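PDB 4XRI: importin-95 from Chaetomium thermophilum, which serves as a flexible HEAT-repeat receptor for nuclear import of varied protein cargoes and probably binds a small GTPase. Local coordinates for residues A[383-388]-A[395-400]; A[331-336]-A[371-376]; A[104-109]-A[142-147]; A[183-188]-A[214-219]. The protein carries 2 engineered substitutions. One frame throughout, in Å; residues are numbered along the deposited sequence.

Contact 1: A[383-388]-A[395-400]; sequences HNLRHA and AAVSAF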
loop_
_atom_site.group_PDB
_atom_site.type_symbol
_atom_site.label_atom_id
_atom_site.label_comp_id
_atom_site.label_asym_id
_atom_site.label_seq_id
_atom_site.Cartn_x
_atom_site.Cartn_y
_atom_site.Cartn_z
ATOM N N HIS A 383 32.778 16.168 8.557
ATOM C CA HIS A 383 33.914 16.030 7.650
ATOM C C HIS A 383 33.627 16.539 6.241
ATOM O O HIS A 383 34.529 17.017 5.554
ATOM C CB HIS A 383 34.354 14.563 7.559
ATOM C CG HIS A 383 35.027 14.047 8.791
ATOM N ND1 HIS A 383 35.562 12.779 8.869
ATOM C CD2 HIS A 383 35.252 14.622 9.999
ATOM C CE1 HIS A 383 36.087 12.595 10.066
ATOM N NE2 HIS A 383 35.912 13.701 10.771
ATOM N N ASN A 384 32.373 16.430 5.809
ATOM C CA ASN A 384 32.053 16.565 4.392
ATOM C C ASN A 384 31.103 17.696 4.015
ATOM O O ASN A 384 30.865 17.933 2.831
ATOM C CB ASN A 384 31.463 15.251 3.890
ATOM C CG ASN A 384 32.502 14.159 3.776
ATOM O OD1 ASN A 384 33.535 14.341 3.138
ATOM N ND2 ASN A 384 32.240 13.023 4.406
ATOM N N LEU A 385 30.564 18.387 5.012
ATOM C CA LEU A 385 29.603 19.455 4.762
ATOM C C LEU A 385 30.199 20.562 3.889
ATOM O O LEU A 385 29.496 21.182 3.093
ATOM C CB LEU A 385 29.105 20.037 6.087
ATOM C CG LEU A 385 27.745 20.735 6.067
ATOM C CD1 LEU A 385 26.681 19.826 5.469
ATOM C CD2 LEU A 385 27.355 21.155 7.472
ATOM N N ARG A 386 31.501 20.791 4.034
ATOM C CA ARG A 386 32.180 21.857 3.303
ATOM C C ARG A 386 33.155 21.318 2.259
ATOM O O ARG A 386 34.105 22.000 1.878
ATOM C CB ARG A 386 32.925 22.774 4.275
ATOM C CG ARG A 386 32.037 23.448 5.305
ATOM C CD ARG A 386 32.856 24.377 6.188
ATOM N NE ARG A 386 32.021 25.199 7.057
ATOM C CZ ARG A 386 32.479 26.212 7.787
ATOM N NH1 ARG A 386 31.651 26.913 8.551
ATOM N NH2 ARG A 386 33.765 26.526 7.746
ATOM N N HIS A 387 32.914 20.094 1.802
ATOM C CA HIS A 387 33.769 19.456 0.808
ATOM C C HIS A 387 33.719 20.211 -0.517
ATOM O O HIS A 387 32.741 20.891 -0.815
ATOM C CB HIS A 387 33.346 17.999 0.612
ATOM C CG HIS A 387 34.446 17.097 0.145
ATOM N ND1 HIS A 387 34.764 16.935 -1.186
ATOM C CD2 HIS A 387 35.293 16.295 0.833
ATOM C CE1 HIS A 387 35.763 16.080 -1.299
ATOM N NE2 HIS A 387 36.103 15.675 -0.087
ATOM N N ALA A 388 34.779 20.095 -1.310
ATOM C CA ALA A 388 34.836 20.766 -2.604
ATOM C C ALA A 388 34.025 19.993 -3.638
ATOM O O ALA A 388 33.467 20.571 -4.570
ATOM C CB ALA A 388 36.280 20.923 -3.062
ATOM N N ALA A 395 26.008 14.231 0.071
ATOM C CA ALA A 395 25.972 13.049 0.926
ATOM C C ALA A 395 25.816 13.445 2.388
ATOM O O ALA A 395 25.075 12.813 3.143
ATOM C CB ALA A 395 27.227 12.218 0.735
ATOM N N ALA A 396 26.514 14.511 2.771
ATOM C CA ALA A 396 26.528 14.973 4.154
ATOM C C ALA A 396 25.147 15.431 4.617
ATOM O O ALA A 396 24.673 15.014 5.674
ATOM C CB ALA A 396 27.541 16.098 4.323
ATOM N N VAL A 397 24.508 16.291 3.828
ATOM C CA VAL A 397 23.181 16.790 4.175
ATOM C C VAL A 397 22.147 15.668 4.103
ATOM O O VAL A 397 21.236 15.605 4.926
ATOM C CB VAL A 397 22.744 17.965 3.262
ATOM C CG1 VAL A 397 23.637 19.172 3.499
ATOM C CG2 VAL A 397 22.769 17.564 1.801
ATOM N N SER A 398 22.305 14.778 3.126
ATOM C CA SER A 398 21.408 13.636 2.968
ATOM C C SER A 398 21.446 12.759 4.208
ATOM O O SER A 398 20.404 12.398 4.762
ATOM C CB SER A 398 21.784 12.810 1.735
ATOM O OG SER A 398 21.545 13.532 0.541
ATOM N N ALA A 399 22.658 12.424 4.636
ATOM C CA ALA A 399 22.865 11.593 5.816
ATOM C C ALA A 399 22.219 12.203 7.050
ATOM O O ALA A 399 21.576 11.507 7.831
ATOM C CB ALA A 399 24.352 11.381 6.054
ATOM N N PHE A 400 22.399 13.511 7.210
ATOM C CA PHE A 400 21.871 14.244 8.354
ATOM C C PHE A 400 20.354 14.109 8.437
ATOM O O PHE A 400 19.803 13.764 9.485
ATOM C CB PHE A 400 22.260 15.718 8.266
ATOM C CG PHE A 400 22.064 16.470 9.546
ATOM C CD1 PHE A 400 21.148 17.503 9.626
ATOM C CD2 PHE A 400 22.801 16.145 10.670
ATOM C CE1 PHE A 400 20.976 18.203 10.807
ATOM C CE2 PHE A 400 22.632 16.835 11.852
ATOM C CZ PHE A 400 21.717 17.868 11.922
#
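A396 puts its single methyl against the backbone of the facing turn, its CB lying 3.9 Å from N384 C and 3.9 Å from L385 N. So small a side chain lets the main chains come close: A396 CA and L385 CA are 5.5 Å apart. The same methyl meets the start of the N384 side chain, CB to CB at 4.0 Å, while the amide beyond it makes a weak hydrogen bond from ND2 to F380 O, one turn back. L385 adds a second set of contacts. Its CG swings anti to the backbone N (chi1 -156°), which carries CD1 across to V397 CG1 at 3.7 Å, the two side chains crossing nearly at right angles. CD1 also rests on A396 CB at 4.0 Å, so one leucine methyl bridges two successive residues of the opposing helix.

The arrangement is a tight joint between consecutive helices of a HEAT-repeat solenoid: helix 374-384 gives way to a turn in this region, and helix 390-402 sets off back along it in roughly the opposite direction. A type I turn from N384 to H387, closed by H387 N to N384 O at 3.2 Å, begins the reversal; in the connection H387 stacks on F392, and R393 NH1 bonds H387 O. M426 touches both L385 and V397, and V397 also meets L423 of helix 409-425. Elsewhere around helix 390-402, A395 and A399 pack on L340 of helix 324-340.

Contact 2: A[331-336]-A[371-376]; sequences EVVPVL and STIIPP
V333 projects from its helix into the notch between I373 and P376, and these three side chains make the apolar part of the contact. Both valine methyls work. CG1, anti to the backbone N (chi1 172°), faces the proline ring, with V333 CG1 to P376 CG at 4.1 Å. CG2 rests on the CG1 methylene of I373, V333 CG2 lying 4.0 Å from I373 CG1. That methylene is also 4.2 Å from V333 CG1, so I373 lies across the fork of the valine, nearly at right angles to it, and P376 crosses it in the same manner.

The backbone bonds serve each helix separately and none joins the two segments. L336 N bonds V332 O at 3.0 Å, but the proline nitrogen of P334 has no hydrogen to give, and the helix kinks there. On the facing side a 3-10 segment leads into helix 374-384, with I374 N bonded to S371 O.

Helix 354-369, which falls between the two segments in the sequence of this HEAT-repeat protein, meets both: Y365 touches V333, and L362 touches I373.

Between the two segments, then, the touching atoms are all aliphatic carbon, so the contact probably rests on dispersion and on the burial of carbon from water. Such an interface has no directional bonds to break, which is consistent with small shifts between neighbouring helices in a highly flexible receptor.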
loop_
_atom_site.group_PDB
_atom_site.type_symbol
_atom_site.label_atom_id
_atom_site.label_comp_id
_atom_site.label_asym_id
_atom_site.label_seq_id
_atom_site.Cartn_x
_atom_site.Cartn_y
_atom_site.Cartn_z
ATOM N N GLU A 331 30.700 -0.858 11.336
ATOM C CA GLU A 331 31.273 -1.379 10.102
ATOM C C GLU A 331 30.424 -1.025 8.882
ATOM O O GLU A 331 30.951 -0.641 7.837
ATOM C CB GLU A 331 31.445 -2.898 10.193
ATOM C CG GLU A 331 32.229 -3.371 11.409
ATOM C CD GLU A 331 33.708 -3.032 11.340
ATOM O OE1 GLU A 331 34.180 -2.587 10.271
ATOM O OE2 GLU A 331 34.401 -3.215 12.363
ATOM N N VAL A 332 29.109 -1.146 9.026
ATOM C CA VAL A 332 28.194 -1.013 7.896
ATOM C C VAL A 332 27.824 0.439 7.581
ATOM O O VAL A 332 27.791 0.837 6.416
ATOM C CB VAL A 332 26.903 -1.818 8.147
ATOM C CG1 VAL A 332 25.895 -1.590 7.030
ATOM C CG2 VAL A 332 27.228 -3.301 8.279
ATOM N N VAL A 333 27.539 1.226 8.614
ATOM C CA VAL A 333 27.099 2.608 8.414
ATOM C C VAL A 333 28.148 3.483 7.703
ATOM O O VAL A 333 27.795 4.224 6.783
ATOM C CB VAL A 333 26.701 3.275 9.754
ATOM C CG1 VAL A 333 26.428 4.759 9.558
ATOM C CG2 VAL A 333 25.478 2.586 10.351
ATOM N N PRO A 334 29.433 3.414 8.118
ATOM C CA PRO A 334 30.409 4.187 7.338
ATOM C C PRO A 334 30.456 3.806 5.856
ATOM O O PRO A 334 30.730 4.666 5.019
ATOM C CB PRO A 334 31.739 3.857 8.024
ATOM C CG PRO A 334 31.370 3.572 9.423
ATOM C CD PRO A 334 30.045 2.856 9.339
ATOM N N VAL A 335 30.184 2.545 5.536
ATOM C CA VAL A 335 30.167 2.104 4.145
ATOM C C VAL A 335 28.968 2.693 3.410
ATOM O O VAL A 335 29.085 3.131 2.263
ATOM C CB VAL A 335 30.131 0.564 4.037
ATOM C CG1 VAL A 335 29.913 0.134 2.597
ATOM C CG2 VAL A 335 31.420 -0.034 4.580
ATOM N N LEU A 336 27.820 2.705 4.081
ATOM C CA LEU A 336 26.605 3.291 3.523
ATOM C C LEU A 336 26.802 4.765 3.198
ATOM O O LEU A 336 26.412 5.235 2.129
ATOM C CB LEU A 336 25.434 3.123 4.492
ATOM C CG LEU A 336 24.828 1.723 4.585
ATOM C CD1 LEU A 336 23.791 1.678 5.690
ATOM C CD2 LEU A 336 24.217 1.336 3.249
ATOM N N SER A 371 19.876 5.910 18.558
ATOM C CA SER A 371 20.956 6.844 18.877
ATOM C C SER A 371 22.347 6.305 18.557
ATOM O O SER A 371 23.297 7.075 18.409
ATOM C CB SER A 371 20.890 7.232 20.357
ATOM O OG SER A 371 19.669 7.885 20.656
ATOM N N THR A 372 22.465 4.984 18.456
ATOM C CA THR A 372 23.745 4.338 18.174
ATOM C C THR A 372 24.328 4.798 16.835
ATOM O O THR A 372 25.545 4.827 16.648
ATOM C CB THR A 372 23.598 2.797 18.172
ATOM O OG1 THR A 372 23.032 2.371 19.418
ATOM C CG2 THR A 372 24.947 2.115 17.977
ATOM N N ILE A 373 23.451 5.177 15.910
ATOM C CA ILE A 373 23.867 5.556 14.562
ATOM C C ILE A 373 24.432 6.977 14.492
ATOM O O ILE A 373 25.084 7.348 13.516
ATOM C CB ILE A 373 22.691 5.446 13.568
ATOM C CG1 ILE A 373 23.207 5.284 12.138
ATOM C CG2 ILE A 373 21.766 6.655 13.688
ATOM C CD1 ILE A 373 22.110 5.062 11.124
ATOM N N ILE A 374 24.192 7.766 15.531
ATOM C CA ILE A 374 24.498 9.195 15.487
ATOM C C ILE A 374 26.000 9.546 15.412
ATOM O O ILE A 374 26.386 10.373 14.583
ATOM C CB ILE A 374 23.870 9.914 16.695
ATOM C CG1 ILE A 374 22.351 9.966 16.534
ATOM C CG2 ILE A 374 24.436 11.314 16.847
ATOM C CD1 ILE A 374 21.621 10.420 17.774
ATOM N N PRO A 375 26.853 8.928 16.259
ATOM C CA PRO A 375 28.268 9.324 16.163
ATOM C C PRO A 375 28.946 9.069 14.800
ATOM O O PRO A 375 29.686 9.945 14.353
ATOM C CB PRO A 375 28.937 8.487 17.261
ATOM C CG PRO A 375 27.861 8.224 18.242
ATOM C CD PRO A 375 26.616 8.052 17.424
ATOM N N PRO A 376 28.714 7.908 14.151
ATOM C CA PRO A 376 29.390 7.776 12.852
ATOM C C PRO A 376 28.826 8.698 11.771
ATOM O O PRO A 376 29.566 9.107 10.876
ATOM C CB PRO A 376 29.157 6.303 12.483
ATOM C CG PRO A 376 27.951 5.905 13.243
ATOM C CD PRO A 376 28.035 6.656 14.534
#

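Contact 3: A[104-109]-A[142-147]; sequences LALETL and HALVRN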
loop_
_atom_site.group_PDB
_atom_site.type_symbol
_atom_site.label_atom_id
_atom_site.label_comp_id
_atom_site.label_asym_id
_atom_site.label_seq_id
_atom_site.Cartn_x
_atom_site.Cartn_y
_atom_site.Cartn_z
ATOM N N LEU A 104 8.894 -33.819 -25.500
ATOM C CA LEU A 104 9.599 -32.800 -26.272
ATOM C C LEU A 104 10.091 -31.664 -25.379
ATOM O O LEU A 104 11.195 -31.148 -25.570
ATOM C CB LEU A 104 8.700 -32.246 -27.379
ATOM C CG LEU A 104 8.533 -33.131 -28.615
ATOM C CD1 LEU A 104 7.639 -32.451 -29.641
ATOM C CD2 LEU A 104 9.887 -33.461 -29.219
ATOM N N ALA A 105 9.270 -31.282 -24.406
ATOM C CA ALA A 105 9.644 -30.244 -23.452
ATOM C C ALA A 105 10.849 -30.693 -22.632
ATOM O O ALA A 105 11.800 -29.932 -22.442
ATOM C CB ALA A 105 8.474 -29.905 -22.539
ATOM N N LEU A 106 10.793 -31.930 -22.148
ATOM C CA LEU A 106 11.891 -32.527 -21.394
ATOM C C LEU A 106 13.191 -32.533 -22.187
ATOM O O LEU A 106 14.250 -32.170 -21.672
ATOM C CB LEU A 106 11.541 -33.959 -20.981
ATOM C CG LEU A 106 11.135 -34.210 -19.529
ATOM C CD1 LEU A 106 10.989 -35.704 -19.273
ATOM C CD2 LEU A 106 12.146 -33.588 -18.578
ATOM N N GLU A 107 13.102 -32.953 -23.444
ATOM C CA GLU A 107 14.274 -33.073 -24.301
ATOM C C GLU A 107 14.901 -31.715 -24.625
ATOM O O GLU A 107 16.113 -31.614 -24.816
ATOM C CB GLU A 107 13.907 -33.810 -25.593
ATOM C CG GLU A 107 13.660 -35.299 -25.393
ATOM C CD GLU A 107 12.959 -35.953 -26.570
ATOM O OE1 GLU A 107 12.734 -37.181 -26.520
ATOM O OE2 GLU A 107 12.627 -35.243 -27.542
ATOM N N THR A 108 14.074 -30.675 -24.663
ATOM C CA THR A 108 14.522 -29.330 -25.019
ATOM C C THR A 108 15.419 -28.724 -23.930
ATOM O O THR A 108 16.183 -27.789 -24.183
ATOM C CB THR A 108 13.308 -28.408 -25.288
ATOM O OG1 THR A 108 12.503 -28.971 -26.330
ATOM C CG2 THR A 108 13.740 -27.005 -25.713
ATOM N N LEU A 109 15.340 -29.273 -22.720
ATOM C CA LEU A 109 16.205 -28.834 -21.625
ATOM C C LEU A 109 17.686 -28.963 -21.978
ATOM O O LEU A 109 18.525 -28.224 -21.464
ATOM C CB LEU A 109 15.920 -29.633 -20.353
ATOM C CG LEU A 109 14.568 -29.467 -19.657
ATOM C CD1 LEU A 109 14.550 -30.292 -18.379
ATOM C CD2 LEU A 109 14.278 -28.003 -19.360
ATOM N N HIS A 142 12.754 -37.307 -10.736
ATOM C CA HIS A 142 13.925 -38.173 -10.814
ATOM C C HIS A 142 14.765 -37.807 -12.034
ATOM O O HIS A 142 15.993 -37.772 -11.966
ATOM C CB HIS A 142 13.511 -39.646 -10.875
ATOM C CG HIS A 142 14.665 -40.601 -10.871
ATOM N ND1 HIS A 142 15.344 -40.944 -9.723
ATOM C CD2 HIS A 142 15.261 -41.280 -11.879
ATOM C CE1 HIS A 142 16.309 -41.796 -10.023
ATOM N NE2 HIS A 142 16.281 -42.016 -11.324
ATOM N N ALA A 143 14.090 -37.526 -13.143
ATOM C CA ALA A 143 14.760 -37.163 -14.385
ATOM C C ALA A 143 15.453 -35.810 -14.255
ATOM O O ALA A 143 16.575 -35.632 -14.727
ATOM C CB ALA A 143 13.767 -37.144 -15.538
ATOM N N LEU A 144 14.777 -34.861 -13.612
ATOM C CA LEU A 144 15.329 -33.525 -13.411
ATOM C C LEU A 144 16.556 -33.554 -12.505
ATOM O O LEU A 144 17.560 -32.902 -12.786
ATOM C CB LEU A 144 14.270 -32.590 -12.822
ATOM C CG LEU A 144 13.088 -32.221 -13.721
ATOM C CD1 LEU A 144 12.113 -31.320 -12.973
ATOM C CD2 LEU A 144 13.575 -31.551 -14.997
ATOM N N VAL A 145 16.462 -34.305 -11.414
ATOM C CA VAL A 145 17.576 -34.449 -10.483
ATOM C C VAL A 145 18.753 -35.139 -11.166
ATOM O O VAL A 145 19.908 -34.763 -10.971
ATOM C CB VAL A 145 17.165 -35.248 -9.223
ATOM C CG1 VAL A 145 18.386 -35.654 -8.415
ATOM C CG2 VAL A 145 16.204 -34.437 -8.369
ATOM N N ARG A 146 18.444 -36.142 -11.981
ATOM C CA ARG A 146 19.467 -36.867 -12.724
ATOM C C ARG A 146 20.152 -35.934 -13.720
ATOM O O ARG A 146 21.380 -35.892 -13.804
ATOM C CB ARG A 146 18.855 -38.072 -13.443
ATOM C CG ARG A 146 19.868 -39.044 -14.022
ATOM C CD ARG A 146 19.164 -40.222 -14.675
ATOM N NE ARG A 146 20.064 -41.025 -15.500
ATOM C CZ ARG A 146 20.611 -42.176 -15.119
ATOM N NH1 ARG A 146 21.415 -42.833 -15.942
ATOM N NH2 ARG A 146 20.349 -42.674 -13.918
ATOM N N ASN A 147 19.347 -35.182 -14.466
ATOM C CA ASN A 147 19.867 -34.189 -15.401
ATOM C C ASN A 147 20.760 -33.164 -14.710
ATOM O O ASN A 147 21.820 -32.805 -15.220
ATOM C CB ASN A 147 18.724 -33.459 -16.110
ATOM C CG ASN A 147 17.944 -34.353 -17.050
ATOM O OD1 ASN A 147 18.320 -35.498 -17.293
ATOM N ND2 ASN A 147 16.855 -33.824 -17.596
HETATM O O HOH W 1 15.824 -33.974 -20.219
#
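L109 reaches across toward L144 and N147. Its CB is directed at the facing segment; CG, anti to the carbonyl carbon (chi1 -67°), only carries the two methyls. Of these CD1 does the touching: L109 CD1 lies 3.7 Å from L144 CD2, the two leucines crossing at about a right angle, and 4.3 Å from N147 ND2. CD2 meets no atom of 142-147. On its own side CD1 is also 4.1 Å from L106 CD2. That second leucine methyl approaches the partner more loosely, L106 CD2 to L144 CD2 being 4.4 Å, and its side chain is held away from a regular staggered position (chi1 -103°). L144 CD2 is thus met by two leucines spaced three residues apart.

Beside this apolar patch runs a polar bridge. A water donates to L106 O at 2.8 Å and accepts a weak bond from N147 ND2, also at 2.8 Å, linking the main chain of one segment to the amide of the other. L106 O takes the backbone N-H of L109 as well, and N147 ND2 has a second weak bond, to S159 OG.

This is helix packing in a HEAT-repeat solenoid, between helices 95-108 and 140-150; residues 104-109 fall within the importin-beta N-terminal domain of the family. Helix 114-131 adjoins through I124, which touches both L106 and L109; helix 153-168 adjoins through I163 on L144 and through A158 and S159 on L109.

Contact 4: A[183-188]-A[214-219]; sequences NAILTA and LEFVGN
V217 is set against two consecutive residues of the facing helix, I185 and L186, and divides its methyls between them. CG1 meets the isoleucine branch, V217 CG1 to I185 CG2 being 3.9 Å, with the two side chains at about a right angle. CG2, lodged between its own backbone N and carbonyl carbon, contacts the leucine: V217 CG2 to L186 CD1 is 3.8 Å. L186 lies alongside V217, the two side chains set at a slant, its CB standing 4.1 Å from V217 CB and its other methyl, CD2, lying 3.9 Å from V217 O. The main chains come near as well, with L186 CA and V217 CA 5.6 Å apart.

I185 sends its longer arm elsewhere. CG1 is anti to the carbonyl carbon (chi1 -68°), and from there I185 CD1 approaches the rim atom F216 CE2 at 3.9 Å, meeting the ring obliquely. Helix 153-168 adjoins this pair, C167 touching both I185 and F216.

Here the short helix 214-217, which follows helix 200-212 almost directly in the HEAT-repeat solenoid, is packed on helix 182-193. After it, N219 takes positive phi (44°), and its N bonds F216 O at 3.0 Å. E215 forms a salt bridge with R175, whose side chain also touches F216.

Beyond L186 lie E226, Y229 and I230 of helix 224-238. A glycerol, probably from the crystallisation liquor, sits about 4 Å from the L186 side chain and accepts a weak bond from N183 ND2.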
loop_
_atom_site.group_PDB
_atom_site.type_symbol
_atom_site.label_atom_id
_atom_site.label_comp_id
_atom_site.label_asym_id
_atom_site.label_seq_id
_atom_site.Cartn_x
_atom_site.Cartn_y
_atom_site.Cartn_z
ATOM N N ASN A 183 15.512 -34.404 -0.129
ATOM C CA ASN A 183 16.958 -34.492 0.037
ATOM C C ASN A 183 17.685 -34.627 -1.294
ATOM O O ASN A 183 18.774 -34.080 -1.475
ATOM C CB ASN A 183 17.329 -35.662 0.943
ATOM C CG ASN A 183 18.810 -35.695 1.267
ATOM O OD1 ASN A 183 19.581 -36.423 0.640
ATOM N ND2 ASN A 183 19.218 -34.896 2.246
ATOM N N ALA A 184 17.076 -35.361 -2.221
ATOM C CA ALA A 184 17.654 -35.558 -3.545
ATOM C C ALA A 184 17.747 -34.233 -4.293
ATOM O O ALA A 184 18.756 -33.939 -4.937
ATOM C CB ALA A 184 16.835 -36.560 -4.342
ATOM N N ILE A 185 16.686 -33.440 -4.197
ATOM C CA ILE A 185 16.641 -32.127 -4.827
ATOM C C ILE A 185 17.655 -31.178 -4.195
ATOM O O ILE A 185 18.411 -30.503 -4.896
ATOM C CB ILE A 185 15.235 -31.515 -4.729
ATOM C CG1 ILE A 185 14.258 -32.302 -5.601
ATOM C CG2 ILE A 185 15.260 -30.056 -5.147
ATOM C CD1 ILE A 185 12.814 -31.892 -5.411
ATOM N N LEU A 186 17.670 -31.139 -2.866
ATOM C CA LEU A 186 18.587 -30.276 -2.132
ATOM C C LEU A 186 20.040 -30.626 -2.434
ATOM O O LEU A 186 20.879 -29.742 -2.612
ATOM C CB LEU A 186 18.330 -30.372 -0.627
ATOM C CG LEU A 186 19.281 -29.555 0.251
ATOM C CD1 LEU A 186 19.181 -28.076 -0.096
ATOM C CD2 LEU A 186 18.996 -29.789 1.728
ATOM N N THR A 187 20.327 -31.921 -2.494
ATOM C CA THR A 187 21.675 -32.388 -2.795
ATOM C C THR A 187 22.097 -31.941 -4.191
ATOM O O THR A 187 23.227 -31.501 -4.398
ATOM C CB THR A 187 21.776 -33.924 -2.692
ATOM O OG1 THR A 187 21.571 -34.328 -1.333
ATOM C CG2 THR A 187 23.142 -34.404 -3.150
ATOM N N ALA A 188 21.169 -32.038 -5.139
ATOM C CA ALA A 188 21.450 -31.695 -6.529
ATOM C C ALA A 188 21.772 -30.211 -6.698
ATOM O O ALA A 188 22.715 -29.855 -7.407
ATOM C CB ALA A 188 20.273 -32.079 -7.416
ATOM N N LEU A 214 14.080 -22.241 -1.433
ATOM C CA LEU A 214 14.367 -22.065 -0.009
ATOM C C LEU A 214 13.246 -22.528 0.912
ATOM O O LEU A 214 13.490 -23.269 1.865
ATOM C CB LEU A 214 14.688 -20.599 0.278
ATOM C CG LEU A 214 16.149 -20.226 0.039
ATOM C CD1 LEU A 214 16.383 -18.752 0.308
ATOM C CD2 LEU A 214 17.052 -21.084 0.914
ATOM N N GLU A 215 12.024 -22.087 0.628
ATOM C CA GLU A 215 10.871 -22.472 1.431
ATOM C C GLU A 215 10.709 -23.990 1.471
ATOM O O GLU A 215 10.372 -24.557 2.509
ATOM C CB GLU A 215 9.596 -21.819 0.892
ATOM C CG GLU A 215 9.597 -20.301 0.969
ATOM C CD GLU A 215 8.219 -19.699 0.765
ATOM O OE1 GLU A 215 7.294 -20.441 0.369
ATOM O OE2 GLU A 215 8.061 -18.484 1.009
ATOM N N PHE A 216 10.978 -24.647 0.346
ATOM C CA PHE A 216 10.818 -26.092 0.262
ATOM C C PHE A 216 12.017 -26.869 0.809
ATOM O O PHE A 216 11.897 -27.561 1.818
ATOM C CB PHE A 216 10.556 -26.521 -1.185
ATOM C CG PHE A 216 10.574 -28.015 -1.385
ATOM C CD1 PHE A 216 9.504 -28.798 -0.982
ATOM C CD2 PHE A 216 11.663 -28.635 -1.974
ATOM C CE1 PHE A 216 9.525 -30.170 -1.160
ATOM C CE2 PHE A 216 11.691 -30.004 -2.153
ATOM C CZ PHE A 216 10.620 -30.774 -1.747
ATOM N N VAL A 217 13.166 -26.762 0.142
ATOM C CA VAL A 217 14.286 -27.667 0.414
ATOM C C VAL A 217 14.875 -27.528 1.815
ATOM O O VAL A 217 15.395 -28.496 2.368
ATOM C CB VAL A 217 15.439 -27.483 -0.605
ATOM C CG1 VAL A 217 14.977 -27.821 -2.012
ATOM C CG2 VAL A 217 16.016 -26.078 -0.544
ATOM N N GLY A 218 14.792 -26.335 2.391
ATOM C CA GLY A 218 15.378 -26.101 3.698
ATOM C C GLY A 218 14.601 -26.789 4.800
ATOM O O GLY A 218 15.055 -26.846 5.946
ATOM N N ASN A 219 13.442 -27.335 4.432
ATOM C CA ASN A 219 12.446 -27.810 5.385
ATOM C C ASN A 219 12.291 -26.788 6.496
ATOM O O ASN A 219 12.365 -27.117 7.680
ATOM C CB ASN A 219 12.817 -29.180 5.957
ATOM C CG ASN A 219 11.647 -29.848 6.659
ATOM O OD1 ASN A 219 10.508 -29.388 6.562
ATOM N ND2 ASN A 219 11.922 -30.937 7.365
#

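The four contacts form two pairs along the solenoid, following one another in the order 3, 4, 2, 1. Contacts 3 and 4 have centres about 18 Å apart and touch directly through V145, whose CG2 lies 4.0 Å from I185 CG1 and whose CG1 lies 3.9 Å from A184 O. Contacts 1 and 2 use the two ends of helix 374-384; their centres are about 14 Å apart, their nearest atoms about 7 Å. The pairs are well separated: contacts 2 and 4, with centres about 37 Å apart, still leave about 20 Å between nearest atoms, and contacts 1 and 3 have centres about 56 Å apart. The glycerol lies beside contact 4.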